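Local structure of surface glycan binding protein B (6E57) at residues A[75-80]-A[109-114]; A[64-69]-A[93-98]; A[53-58]-A[123-128]; A[80-85]-A[103-108]. The protein binds mixed-linkage beta-glucan at the surface of a human gut bacterium, probably capturing this cereal polysaccharide for uptake and use. One frame throughout, in Å; residues are numbered along the deposited sequence.

Contact 1. Residues A[75-80]-A[109-114]; sequences TTVTWF and IEVETV
Strands 75-80 and 109-113 run antiparallel, their axes 4.6 Å apart at the closest and 158° between their directions, so that T76 faces E112 and T78 faces E110 as hydrogen-bonded pairs. Each closes a ring of two nearly straight bonds. T76 N donates to E112 O at 2.8 Å, and the return bond is as short; T78 N reaches E110 O at 2.8 Å, while E110 N to T78 O is 3.0 Å. In the non-hydrogen-bonded positions between them CA-H groups turn to the same carbonyls, as V77 CA does to E110 O at 3.2 Å.

V77 and V111 lie side by side on the inner face, V77 CG1 being 3.8 Å from V111 CG2. I109 sends CG1 anti to its carbonyl carbon (chi1 -54°), which brings it alongside the W79 indole, 3.6 Å from CZ3, while its CG2 lies over one face of that ring. On the outer face F80 and E110 slant across one another with ring and carboxylate planes 34° apart, and E110 CD stands 3.8 Å from F80 CE1. Were E110 cut back to an alanine, F80 CE1 would probably lose its carboxylate neighbour and the ring turn more freely.

W79 NE1 is satisfied by D93 O, and W79, I109 and V111 pack on strand 63-70 of the facing sheet in a beta sandwich. The chemistry follows the two faces: inward, the apolar groups are joined by buried T75 and T113, whose hydroxyls bond to P71 O and Y74 O; outward stand T76, T78, E110, E112 and the F80 ring.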
loop_
_atom_site.group_PDB
_atom_site.type_symbol
_atom_site.label_atom_id
_atom_site.label_comp_id
_atom_site.label_asym_id
_atom_site.label_seq_id
_atom_site.Cartn_x
_atom_site.Cartn_y
_atom_site.Cartn_z
ATOM N N THR A 75 -31.586 -18.221 -23.701
ATOM C CA THR A 75 -30.667 -17.323 -22.986
ATOM C C THR A 75 -29.453 -16.997 -23.863
ATOM O O THR A 75 -28.930 -17.867 -24.558
ATOM C CB THR A 75 -30.209 -17.921 -21.649
ATOM O OG1 THR A 75 -29.661 -19.219 -21.890
ATOM C CG2 THR A 75 -31.329 -18.015 -20.636
ATOM N N THR A 76 -29.029 -15.728 -23.812
ATOM C CA THR A 76 -27.766 -15.255 -24.379
ATOM C C THR A 76 -26.899 -14.698 -23.242
ATOM O O THR A 76 -27.397 -13.967 -22.381
ATOM C CB THR A 76 -28.003 -14.199 -25.466
ATOM O OG1 THR A 76 -28.836 -14.779 -26.471
ATOM C CG2 THR A 76 -26.722 -13.698 -26.098
ATOM N N VAL A 77 -25.608 -15.049 -23.247
ATOM C CA VAL A 77 -24.678 -14.600 -22.217
ATOM C C VAL A 77 -23.552 -13.797 -22.882
ATOM O O VAL A 77 -23.011 -14.197 -23.917
ATOM C CB VAL A 77 -24.144 -15.777 -21.373
ATOM C CG1 VAL A 77 -25.207 -16.844 -21.155
ATOM C CG2 VAL A 77 -22.895 -16.403 -21.964
ATOM N N THR A 78 -23.220 -12.653 -22.274
ATOM C CA THR A 78 -22.153 -11.771 -22.727
ATOM C C THR A 78 -21.054 -11.728 -21.658
ATOM O O THR A 78 -21.337 -11.730 -20.459
ATOM C CB THR A 78 -22.693 -10.371 -23.040
ATOM O OG1 THR A 78 -23.835 -10.509 -23.883
ATOM C CG2 THR A 78 -21.677 -9.488 -23.729
ATOM N N TRP A 79 -19.798 -11.688 -22.112
ATOM C CA TRP A 79 -18.641 -11.653 -21.233
ATOM C C TRP A 79 -17.953 -10.286 -21.351
ATOM O O TRP A 79 -17.853 -9.727 -22.445
ATOM C CB TRP A 79 -17.683 -12.806 -21.563
ATOM C CG TRP A 79 -18.337 -14.152 -21.625
ATOM C CD1 TRP A 79 -19.084 -14.654 -22.652
ATOM C CD2 TRP A 79 -18.292 -15.185 -20.625
ATOM N NE1 TRP A 79 -19.510 -15.920 -22.358
ATOM C CE2 TRP A 79 -19.040 -16.274 -21.122
ATOM C CE3 TRP A 79 -17.700 -15.298 -19.364
ATOM C CZ2 TRP A 79 -19.209 -17.455 -20.400
ATOM C CZ3 TRP A 79 -17.866 -16.465 -18.651
ATOM C CH2 TRP A 79 -18.612 -17.527 -19.164
ATOM N N PHE A 80 -17.486 -9.765 -20.208
ATOM C CA PHE A 80 -16.792 -8.487 -20.137
ATOM C C PHE A 80 -15.494 -8.645 -19.333
ATOM O O PHE A 80 -15.529 -9.073 -18.182
ATOM C CB PHE A 80 -17.688 -7.424 -19.496
ATOM C CG PHE A 80 -18.948 -7.098 -20.257
ATOM C CD1 PHE A 80 -20.063 -7.918 -20.170
ATOM C CD2 PHE A 80 -19.030 -5.957 -21.040
ATOM C CE1 PHE A 80 -21.226 -7.610 -20.861
ATOM C CE2 PHE A 80 -20.194 -5.651 -21.730
ATOM C CZ PHE A 80 -21.289 -6.479 -21.641
ATOM N N ILE A 109 -20.107 -11.586 -16.043
ATOM C CA ILE A 109 -20.902 -12.565 -16.782
ATOM C C ILE A 109 -22.361 -12.098 -16.762
ATOM O O ILE A 109 -23.038 -12.230 -15.748
ATOM C CB ILE A 109 -20.749 -13.976 -16.175
ATOM C CG1 ILE A 109 -19.279 -14.394 -16.068
ATOM C CG2 ILE A 109 -21.572 -14.992 -16.956
ATOM C CD1 ILE A 109 -19.049 -15.635 -15.236
ATOM N N GLU A 110 -22.823 -11.544 -17.887
ATOM C CA GLU A 110 -24.182 -11.032 -18.012
ATOM C C GLU A 110 -25.019 -12.011 -18.839
ATOM O O GLU A 110 -24.724 -12.250 -20.005
ATOM C CB GLU A 110 -24.171 -9.636 -18.635
ATOM C CG GLU A 110 -23.530 -8.592 -17.737
ATOM C CD GLU A 110 -23.832 -7.148 -18.096
ATOM O OE1 GLU A 110 -24.745 -6.911 -18.922
ATOM O OE2 GLU A 110 -23.151 -6.258 -17.545
ATOM N N VAL A 111 -26.053 -12.574 -18.205
ATOM C CA VAL A 111 -26.995 -13.486 -18.839
ATOM C C VAL A 111 -28.319 -12.742 -19.037
ATOM O O VAL A 111 -28.827 -12.123 -18.105
ATOM C CB VAL A 111 -27.188 -14.761 -17.993
ATOM C CG1 VAL A 111 -28.168 -15.729 -18.640
ATOM C CG2 VAL A 111 -25.864 -15.451 -17.705
ATOM N N GLU A 112 -28.858 -12.807 -20.261
ATOM C CA GLU A 112 -30.141 -12.196 -20.606
ATOM C C GLU A 112 -31.001 -13.220 -21.357
ATOM O O GLU A 112 -30.503 -13.955 -22.209
ATOM C CB GLU A 112 -29.929 -10.940 -21.454
ATOM C CG GLU A 112 -31.128 -10.009 -21.466
ATOM C CD GLU A 112 -31.000 -8.822 -22.406
ATOM O OE1 GLU A 112 -30.575 -9.029 -23.559
ATOM O OE2 GLU A 112 -31.324 -7.693 -21.983
ATOM N N THR A 113 -32.294 -13.254 -21.022
ATOM C CA THR A 113 -33.263 -14.118 -21.693
ATOM C C THR A 113 -33.925 -13.327 -22.829
ATOM O O THR A 113 -33.727 -12.118 -22.950
ATOM C CB THR A 113 -34.267 -14.710 -20.694
ATOM O OG1 THR A 113 -35.031 -15.696 -21.386
ATOM C CG2 THR A 113 -35.201 -13.691 -20.078
ATOM N N VAL A 114 -34.714 -14.026 -23.650
ATOM C CA VAL A 114 -35.363 -13.438 -24.829
ATOM C C VAL A 114 -36.367 -12.356 -24.397
ATOM O O VAL A 114 -36.558 -11.379 -25.119
ATOM C CB VAL A 114 -36.033 -14.508 -25.715
ATOM C CG1 VAL A 114 -35.016 -15.490 -26.280
ATOM C CG2 VAL A 114 -37.152 -15.248 -24.994
#

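Contact 2. Residues A[64-69]-A[93-98]; sequences SIALTV and DKEINR
L67 N donates an almost straight hydrogen bond of 3.0 Å to K94 O, the shorter of the two that join these segments. It lies at one end of the antiparallel pairing of central strand 63-70 with edge strand 95-98, in the three-stranded sheet of what is probably an immunoglobulin-like beta sandwich. Further along, I65 O takes I96 N at 3.1 Å, a more bent bond (151°), and also meets the CA-H of E95, whose CA is 3.4 Å away.

The same carbonyl of K94 lies beneath the L67 side chain, with CB 3.5 Å from K94 O. L67 itself leans inward on W79 and I109 of the facing sheet. I65 and I96 share that inner side, where I96 CG2 approaches I65 CB to 4.0 Å. Toward solvent the contact is slighter, A66 CB passing E95 CG at 4.2 Å.

D93, just before the strand, ties the two sheets together, because its OD2 accepts V77 N. K94 folds across V69. Two successive turns in its chain (chi3 and chi4 both 53°) carry the ammonium group toward the sheet junction, where it has a weak hydrogen bond to T75 OG1 and a long salt bridge of 3.7 Å from NZ to D93 OD1. The aliphatic part of the chain does the touching across the segments, with K94 CE 3.7 Å from V69 CG2.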
loop_
_atom_site.group_PDB
_atom_site.type_symbol
_atom_site.label_atom_id
_atom_site.label_comp_id
_atom_site.label_asym_id
_atom_site.label_seq_id
_atom_site.Cartn_x
_atom_site.Cartn_y
_atom_site.Cartn_z
ATOM N N SER A 64 -10.942 -20.641 -18.797
ATOM C CA SER A 64 -11.904 -21.661 -19.210
ATOM C C SER A 64 -13.018 -21.775 -18.164
ATOM O O SER A 64 -12.804 -22.327 -17.085
ATOM C CB SER A 64 -11.210 -22.985 -19.427
ATOM O OG SER A 64 -12.146 -24.015 -19.709
ATOM N N ILE A 65 -14.194 -21.232 -18.499
ATOM C CA ILE A 65 -15.398 -21.320 -17.670
ATOM C C ILE A 65 -16.555 -21.785 -18.563
ATOM O O ILE A 65 -16.776 -21.211 -19.630
ATOM C CB ILE A 65 -15.712 -19.970 -16.990
ATOM C CG1 ILE A 65 -14.498 -19.399 -16.254
ATOM C CG2 ILE A 65 -16.917 -20.098 -16.066
ATOM C CD1 ILE A 65 -14.738 -18.046 -15.623
ATOM N N ALA A 66 -17.281 -22.815 -18.104
ATOM C CA ALA A 66 -18.417 -23.412 -18.827
ATOM C C ALA A 66 -19.688 -23.307 -17.977
ATOM O O ALA A 66 -19.768 -23.906 -16.906
ATOM C CB ALA A 66 -18.107 -24.850 -19.166
ATOM N N LEU A 67 -20.678 -22.555 -18.475
ATOM C CA LEU A 67 -21.940 -22.313 -17.768
ATOM C C LEU A 67 -22.969 -23.382 -18.161
ATOM O O LEU A 67 -22.950 -23.877 -19.286
ATOM C CB LEU A 67 -22.468 -20.921 -18.129
ATOM C CG LEU A 67 -21.485 -19.761 -17.970
ATOM C CD1 LEU A 67 -22.103 -18.466 -18.468
ATOM C CD2 LEU A 67 -21.035 -19.614 -16.526
ATOM N N THR A 68 -23.849 -23.726 -17.211
ATOM C CA THR A 68 -25.158 -24.337 -17.488
ATOM C C THR A 68 -26.237 -23.356 -17.012
ATOM O O THR A 68 -26.187 -22.882 -15.874
ATOM C CB THR A 68 -25.307 -25.720 -16.837
ATOM O OG1 THR A 68 -24.831 -25.644 -15.493
ATOM C CG2 THR A 68 -24.561 -26.809 -17.577
ATOM N N VAL A 69 -27.194 -23.052 -17.898
ATOM C CA VAL A 69 -28.112 -21.932 -17.714
ATOM C C VAL A 69 -29.550 -22.380 -18.013
ATOM O O VAL A 69 -29.784 -23.226 -18.874
ATOM C CB VAL A 69 -27.700 -20.740 -18.602
ATOM C CG1 VAL A 69 -28.549 -19.509 -18.330
ATOM C CG2 VAL A 69 -26.223 -20.409 -18.453
ATOM N N ASP A 93 -21.891 -19.850 -26.925
ATOM C CA ASP A 93 -21.799 -18.504 -26.357
ATOM C C ASP A 93 -21.733 -18.562 -24.823
ATOM O O ASP A 93 -21.551 -17.528 -24.199
ATOM C CB ASP A 93 -22.973 -17.624 -26.790
ATOM C CG ASP A 93 -24.240 -17.825 -25.973
ATOM O OD1 ASP A 93 -24.885 -18.879 -26.141
ATOM O OD2 ASP A 93 -24.566 -16.929 -25.167
ATOM N N LYS A 94 -21.881 -19.751 -24.226
ATOM C CA LYS A 94 -21.913 -19.888 -22.762
ATOM C C LYS A 94 -20.724 -20.727 -22.268
ATOM O O LYS A 94 -20.756 -21.268 -21.161
ATOM C CB LYS A 94 -23.264 -20.451 -22.303
ATOM C CG LYS A 94 -23.887 -21.513 -23.198
ATOM C CD LYS A 94 -25.085 -22.203 -22.574
ATOM C CE LYS A 94 -26.151 -21.245 -22.080
ATOM N NZ LYS A 94 -26.572 -20.284 -23.129
ATOM N N GLU A 95 -19.670 -20.803 -23.087
ATOM C CA GLU A 95 -18.345 -21.244 -22.659
ATOM C C GLU A 95 -17.330 -20.218 -23.169
ATOM O O GLU A 95 -17.269 -19.957 -24.366
ATOM C CB GLU A 95 -18.031 -22.646 -23.191
ATOM C CG GLU A 95 -16.692 -23.201 -22.717
ATOM C CD GLU A 95 -16.249 -24.513 -23.348
ATOM O OE1 GLU A 95 -16.690 -24.817 -24.478
ATOM O OE2 GLU A 95 -15.449 -25.230 -22.710
ATOM N N ILE A 96 -16.556 -19.628 -22.252
ATOM C CA ILE A 96 -15.489 -18.704 -22.623
ATOM C C ILE A 96 -14.176 -19.486 -22.721
ATOM O O ILE A 96 -13.916 -20.390 -21.928
ATOM C CB ILE A 96 -15.376 -17.516 -21.647
ATOM C CG1 ILE A 96 -14.517 -16.395 -22.242
ATOM C CG2 ILE A 96 -14.862 -17.957 -20.284
ATOM C CD1 ILE A 96 -14.499 -15.124 -21.424
ATOM N N ASN A 97 -13.381 -19.123 -23.730
ATOM C CA ASN A 97 -12.009 -19.575 -23.904
ATOM C C ASN A 97 -11.171 -18.363 -24.324
ATOM O O ASN A 97 -11.314 -17.873 -25.445
ATOM C CB ASN A 97 -11.904 -20.708 -24.929
ATOM C CG ASN A 97 -10.469 -21.067 -25.261
ATOM O OD1 ASN A 97 -9.629 -21.175 -24.371
ATOM N ND2 ASN A 97 -10.176 -21.241 -26.538
ATOM N N ARG A 98 -10.312 -17.883 -23.418
ATOM C CA ARG A 98 -9.563 -16.655 -23.645
ATOM C C ARG A 98 -8.140 -16.783 -23.087
ATOM O O ARG A 98 -7.942 -17.135 -21.927
ATOM C CB ARG A 98 -10.292 -15.468 -23.011
ATOM C CG ARG A 98 -9.638 -14.129 -23.316
ATOM C CD ARG A 98 -10.574 -12.947 -23.168
ATOM N NE ARG A 98 -10.100 -11.818 -23.955
ATOM C CZ ARG A 98 -10.264 -11.695 -25.269
ATOM N NH1 ARG A 98 -10.880 -12.648 -25.952
ATOM N NH2 ARG A 98 -9.838 -10.610 -25.890
#

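Contact 3. Residues A[53-58]-A[123-128]; sequences TFANIS and GLVVVN
G123 lies over one face of the F54 ring, its CA 3.5 Å from the centroid and 12° off the normal, a CH-pi contact made by backbone alone. The F43 ring also meets F54, at a slant. The second pair of flat groups is N56 and N128, whose side chains cross at about a right angle with amide planes 41° apart. N128 ND2 gives a 2.9 Å hydrogen bond to N56 OD1, which lies in the plane of the donor amide, whereas the donor is tilted out of the plane of the N56 carbonyl.

F54 occupies a beta bulge: T53 pairs with L124 but A55 already with V125. F54 N donates to L124 O at 2.8 Å within this irregularity. The strands are parallel on both sides of it, recalling the A' and G strands of immunoglobulin-like domains, with V126 N to A55 O at 2.9 Å and N128 N to I57 O at 2.9 Å. With a serine in place of the F54 ring, G123 CA would probably lose its CH-pi partner and a gap open beside F43. On the inner face, I57 has CG1 between its backbone N and carbonyl carbon (chi1 53°), and CD1 comes within 4.0 Å of V127 CG1.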
loop_
_atom_site.group_PDB
_atom_site.type_symbol
_atom_site.label_atom_id
_atom_site.label_comp_id
_atom_site.label_asym_id
_atom_site.label_seq_id
_atom_site.Cartn_x
_atom_site.Cartn_y
_atom_site.Cartn_z
ATOM N N THR A 53 -12.465 -14.217 -6.291
ATOM C CA THR A 53 -11.660 -14.691 -7.412
ATOM C C THR A 53 -12.375 -15.877 -8.073
ATOM O O THR A 53 -12.648 -16.886 -7.420
ATOM C CB THR A 53 -10.245 -15.047 -6.941
ATOM O OG1 THR A 53 -9.693 -13.865 -6.361
ATOM C CG2 THR A 53 -9.346 -15.548 -8.051
ATOM N N PHE A 54 -12.674 -15.732 -9.370
ATOM C CA PHE A 54 -13.365 -16.753 -10.148
ATOM C C PHE A 54 -12.354 -17.716 -10.777
ATOM O O PHE A 54 -12.643 -18.900 -10.916
ATOM C CB PHE A 54 -14.242 -16.117 -11.229
ATOM C CG PHE A 54 -15.481 -15.407 -10.736
ATOM C CD1 PHE A 54 -15.859 -15.442 -9.400
ATOM C CD2 PHE A 54 -16.296 -14.727 -11.628
ATOM C CE1 PHE A 54 -17.007 -14.791 -8.969
ATOM C CE2 PHE A 54 -17.445 -14.082 -11.196
ATOM C CZ PHE A 54 -17.799 -14.115 -9.867
ATOM N N ALA A 55 -11.182 -17.197 -11.161
ATOM C CA ALA A 55 -10.159 -17.984 -11.846
ATOM C C ALA A 55 -8.761 -17.530 -11.417
ATOM O O ALA A 55 -8.515 -16.341 -11.215
ATOM C CB ALA A 55 -10.336 -17.864 -13.338
ATOM N N ASN A 56 -7.857 -18.509 -11.307
ATOM C CA ASN A 56 -6.469 -18.311 -10.918
ATOM C C ASN A 56 -5.609 -19.276 -11.741
ATOM O O ASN A 56 -5.444 -20.438 -11.374
ATOM C CB ASN A 56 -6.287 -18.505 -9.410
ATOM C CG ASN A 56 -4.951 -18.003 -8.904
ATOM O OD1 ASN A 56 -3.908 -18.324 -9.463
ATOM N ND2 ASN A 56 -4.977 -17.215 -7.843
ATOM N N ILE A 57 -5.073 -18.778 -12.859
ATOM C CA ILE A 57 -4.441 -19.616 -13.882
ATOM C C ILE A 57 -3.120 -18.970 -14.312
ATOM O O ILE A 57 -2.817 -17.846 -13.919
ATOM C CB ILE A 57 -5.401 -19.861 -15.069
ATOM C CG1 ILE A 57 -5.970 -18.567 -15.666
ATOM C CG2 ILE A 57 -6.512 -20.816 -14.660
ATOM C CD1 ILE A 57 -5.200 -18.034 -16.853
ATOM N N SER A 58 -2.337 -19.718 -15.100
ATOM C CA SER A 58 -1.042 -19.272 -15.612
ATOM C C SER A 58 -1.214 -18.584 -16.971
ATOM O O SER A 58 -2.169 -18.838 -17.698
ATOM C CB SER A 58 -0.076 -20.422 -15.703
ATOM O OG SER A 58 0.252 -20.898 -14.409
ATOM N N GLY A 123 -16.500 -11.019 -10.799
ATOM C CA GLY A 123 -15.366 -11.532 -10.034
ATOM C C GLY A 123 -14.035 -11.130 -10.645
ATOM O O GLY A 123 -13.985 -10.436 -11.662
ATOM N N LEU A 124 -12.949 -11.570 -10.002
ATOM C CA LEU A 124 -11.595 -11.312 -10.458
ATOM C C LEU A 124 -11.054 -12.560 -11.166
ATOM O O LEU A 124 -11.393 -13.687 -10.797
ATOM C CB LEU A 124 -10.720 -10.943 -9.256
ATOM C CG LEU A 124 -11.101 -9.660 -8.518
ATOM C CD1 LEU A 124 -10.215 -9.461 -7.298
ATOM C CD2 LEU A 124 -11.026 -8.447 -9.437
ATOM N N VAL A 125 -10.229 -12.330 -12.195
ATOM C CA VAL A 125 -9.451 -13.368 -12.865
ATOM C C VAL A 125 -7.969 -13.024 -12.681
ATOM O O VAL A 125 -7.501 -11.991 -13.163
ATOM C CB VAL A 125 -9.829 -13.485 -14.354
ATOM C CG1 VAL A 125 -8.842 -14.344 -15.130
ATOM C CG2 VAL A 125 -11.248 -14.006 -14.534
ATOM N N VAL A 126 -7.247 -13.891 -11.965
ATOM C CA VAL A 126 -5.833 -13.696 -11.700
ATOM C C VAL A 126 -5.042 -14.572 -12.678
ATOM O O VAL A 126 -5.256 -15.783 -12.756
ATOM C CB VAL A 126 -5.486 -14.004 -10.230
ATOM C CG1 VAL A 126 -4.012 -13.768 -9.928
ATOM C CG2 VAL A 126 -6.358 -13.203 -9.275
ATOM N N VAL A 127 -4.139 -13.928 -13.426
ATOM C CA VAL A 127 -3.293 -14.576 -14.422
ATOM C C VAL A 127 -1.830 -14.377 -14.003
ATOM O O VAL A 127 -1.306 -13.264 -14.071
ATOM C CB VAL A 127 -3.574 -14.021 -15.831
ATOM C CG1 VAL A 127 -2.816 -14.785 -16.903
ATOM C CG2 VAL A 127 -5.066 -14.006 -16.139
ATOM N N ASN A 128 -1.191 -15.464 -13.557
ATOM C CA ASN A 128 0.165 -15.430 -13.003
ATOM C C ASN A 128 1.187 -15.551 -14.130
ATOM O O ASN A 128 0.974 -16.289 -15.089
ATOM C CB ASN A 128 0.386 -16.543 -11.978
ATOM C CG ASN A 128 -0.646 -16.528 -10.872
ATOM O OD1 ASN A 128 -0.749 -15.557 -10.125
ATOM N ND2 ASN A 128 -1.416 -17.596 -10.766
#

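Contact 4. Residues A[80-85]-A[103-108]; sequences FIDGQE and GTYNLK
I81 and Y105 slant across each other, I81 CG2 lying 3.7 Å from Y105 CD2, while the other branch of I81 carries CD1 to within 3.7 Å of L107 CD1. D82 comes to the same tyrosine from the turn, its carboxylate only 20° from parallel with the ring and its OD2 3.8 Å from Y105 CD2. With CG anti to the carbonyl carbon (chi1 -70°), D82 folds its carboxylate back on the neighbouring strand, where OD1 accepts N106 N at 2.8 Å. N106 O in turn takes D82 N at 2.7 Å, so D82 is held to N106 through both its backbone and its carboxylate. K108 arches over N106, and its NZ reaches N106 OD1 at 3.0 Å from above the carbonyl plane; N106 ND2 bonds to E122 OE1.

F80 and K108 form the last hydrogen-bonded pair before the chain reverses. The reversal is a type I' turn from I81 to Q84, a beta hairpin with a two-residue loop, D82 and G83, both at positive phi. It leads into edge strand 84-86. R199, on strand 196-203, pairs with D82 OD2 and makes a cation-pi contact with Y105, and strand 118-128 flanks 103-113 on its other side.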
loop_
_atom_site.group_PDB
_atom_site.type_symbol
_atom_site.label_atom_id
_atom_site.label_comp_id
_atom_site.label_asym_id
_atom_site.label_seq_id
_atom_site.Cartn_x
_atom_site.Cartn_y
_atom_site.Cartn_z
ATOM N N PHE A 80 -17.486 -9.765 -20.208
ATOM C CA PHE A 80 -16.792 -8.487 -20.137
ATOM C C PHE A 80 -15.494 -8.645 -19.333
ATOM O O PHE A 80 -15.529 -9.073 -18.182
ATOM C CB PHE A 80 -17.688 -7.424 -19.496
ATOM C CG PHE A 80 -18.948 -7.098 -20.257
ATOM C CD1 PHE A 80 -20.063 -7.918 -20.170
ATOM C CD2 PHE A 80 -19.030 -5.957 -21.040
ATOM C CE1 PHE A 80 -21.226 -7.610 -20.861
ATOM C CE2 PHE A 80 -20.194 -5.651 -21.730
ATOM C CZ PHE A 80 -21.289 -6.479 -21.641
ATOM N N ILE A 81 -14.364 -8.293 -19.959
ATOM C CA ILE A 81 -13.057 -8.199 -19.295
ATOM C C ILE A 81 -12.732 -6.711 -19.093
ATOM O O ILE A 81 -12.613 -5.961 -20.066
ATOM C CB ILE A 81 -11.960 -8.924 -20.108
ATOM C CG1 ILE A 81 -12.288 -10.403 -20.346
ATOM C CG2 ILE A 81 -10.599 -8.753 -19.452
ATOM C CD1 ILE A 81 -12.201 -11.271 -19.109
ATOM N N ASP A 82 -12.599 -6.304 -17.823
ATOM C CA ASP A 82 -12.368 -4.911 -17.411
ATOM C C ASP A 82 -13.393 -3.987 -18.083
ATOM O O ASP A 82 -13.036 -2.933 -18.605
ATOM C CB ASP A 82 -10.934 -4.464 -17.718
ATOM C CG ASP A 82 -9.866 -5.122 -16.859
ATOM O OD1 ASP A 82 -10.218 -5.694 -15.804
ATOM O OD2 ASP A 82 -8.685 -5.051 -17.251
ATOM N N GLY A 83 -14.665 -4.401 -18.080
ATOM C CA GLY A 83 -15.764 -3.568 -18.572
ATOM C C GLY A 83 -15.966 -3.639 -20.082
ATOM O O GLY A 83 -17.014 -3.233 -20.568
ATOM N N GLN A 84 -14.970 -4.146 -20.824
ATOM C CA GLN A 84 -15.008 -4.230 -22.291
ATOM C C GLN A 84 -15.604 -5.581 -22.710
ATOM O O GLN A 84 -15.153 -6.630 -22.253
ATOM C CB GLN A 84 -13.597 -4.051 -22.862
ATOM C CG GLN A 84 -13.483 -4.305 -24.363
ATOM C CD GLN A 84 -14.298 -3.343 -25.195
ATOM O OE1 GLN A 84 -14.529 -2.199 -24.811
ATOM N NE2 GLN A 84 -14.733 -3.802 -26.359
ATOM N N GLU A 85 -16.606 -5.539 -23.596
ATOM C CA GLU A 85 -17.258 -6.745 -24.111
ATOM C C GLU A 85 -16.248 -7.542 -24.942
ATOM O O GLU A 85 -15.419 -6.969 -25.646
ATOM C CB GLU A 85 -18.498 -6.391 -24.935
ATOM C CG GLU A 85 -19.221 -7.605 -25.499
ATOM C CD GLU A 85 -20.586 -7.327 -26.110
ATOM O OE1 GLU A 85 -21.031 -6.160 -26.071
ATOM O OE2 GLU A 85 -21.207 -8.282 -26.623
ATOM N N GLY A 103 -1.730 -10.686 -15.174
ATOM C CA GLY A 103 -2.392 -9.585 -14.481
ATOM C C GLY A 103 -3.630 -10.036 -13.725
ATOM O O GLY A 103 -3.934 -11.232 -13.656
ATOM N N THR A 104 -4.331 -9.055 -13.147
ATOM C CA THR A 104 -5.601 -9.247 -12.461
ATOM C C THR A 104 -6.677 -8.490 -13.245
ATOM O O THR A 104 -6.494 -7.322 -13.572
ATOM C CB THR A 104 -5.497 -8.807 -10.994
ATOM O OG1 THR A 104 -4.616 -9.725 -10.348
ATOM C CG2 THR A 104 -6.827 -8.780 -10.274
ATOM N N TYR A 105 -7.785 -9.175 -13.541
ATOM C CA TYR A 105 -8.814 -8.684 -14.450
ATOM C C TYR A 105 -10.185 -8.739 -13.773
ATOM O O TYR A 105 -10.474 -9.667 -13.020
ATOM C CB TYR A 105 -8.860 -9.539 -15.719
ATOM C CG TYR A 105 -7.596 -9.524 -16.537
ATOM C CD1 TYR A 105 -6.550 -10.387 -16.253
ATOM C CD2 TYR A 105 -7.446 -8.645 -17.596
ATOM C CE1 TYR A 105 -5.385 -10.375 -17.001
ATOM C CE2 TYR A 105 -6.288 -8.620 -18.354
ATOM C CZ TYR A 105 -5.254 -9.489 -18.057
ATOM O OH TYR A 105 -4.115 -9.464 -18.810
ATOM N N ASN A 106 -11.027 -7.748 -14.080
ATOM C CA ASN A 106 -12.435 -7.781 -13.719
ATOM C C ASN A 106 -13.191 -8.568 -14.797
ATOM O O ASN A 106 -13.085 -8.252 -15.982
ATOM C CB ASN A 106 -13.007 -6.373 -13.539
ATOM C CG ASN A 106 -14.479 -6.387 -13.193
ATOM O OD1 ASN A 106 -15.326 -6.636 -14.053
ATOM N ND2 ASN A 106 -14.793 -6.129 -11.934
ATOM N N LEU A 107 -13.942 -9.593 -14.372
ATOM C CA LEU A 107 -14.783 -10.403 -15.257
ATOM C C LEU A 107 -16.250 -10.217 -14.861
ATOM O O LEU A 107 -16.600 -10.441 -13.706
ATOM C CB LEU A 107 -14.374 -11.875 -15.144
ATOM C CG LEU A 107 -15.252 -12.865 -15.912
ATOM C CD1 LEU A 107 -15.236 -12.564 -17.404
ATOM C CD2 LEU A 107 -14.815 -14.300 -15.653
ATOM N N LYS A 108 -17.084 -9.806 -15.824
ATOM C CA LYS A 108 -18.539 -9.767 -15.663
ATOM C C LYS A 108 -19.163 -10.813 -16.592
ATOM O O LYS A 108 -18.787 -10.909 -17.760
ATOM C CB LYS A 108 -19.104 -8.377 -15.976
ATOM C CG LYS A 108 -18.896 -7.329 -14.890
ATOM C CD LYS A 108 -19.386 -5.944 -15.275
ATOM C CE LYS A 108 -18.891 -4.851 -14.348
ATOM N NZ LYS A 108 -17.448 -4.566 -14.543
#

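Overall arrangement
Contacts 1, 3 and 4 belong to one mixed five-stranded sheet: contacts 1 and 4 share the seam of strands 75-81 and 103-113, meeting at F80, while contact 3 lies two seams away, where parallel strand 53-58 forms the far margin. Contact 2 belongs to the three-stranded sheet packed against it, and D93 bonds across to contact 1. All four are partly buried, each with an inward apolar side, but contact 1 has the largest share of buried residues. Their outward chemistry differs: threonines and glutamates in contact 1, alanine beside glutamate in contact 2, with a lysine folded over V69 at its end, an asparagine pair in contact 3, and a turn aspartate in contact 4 reaching R199.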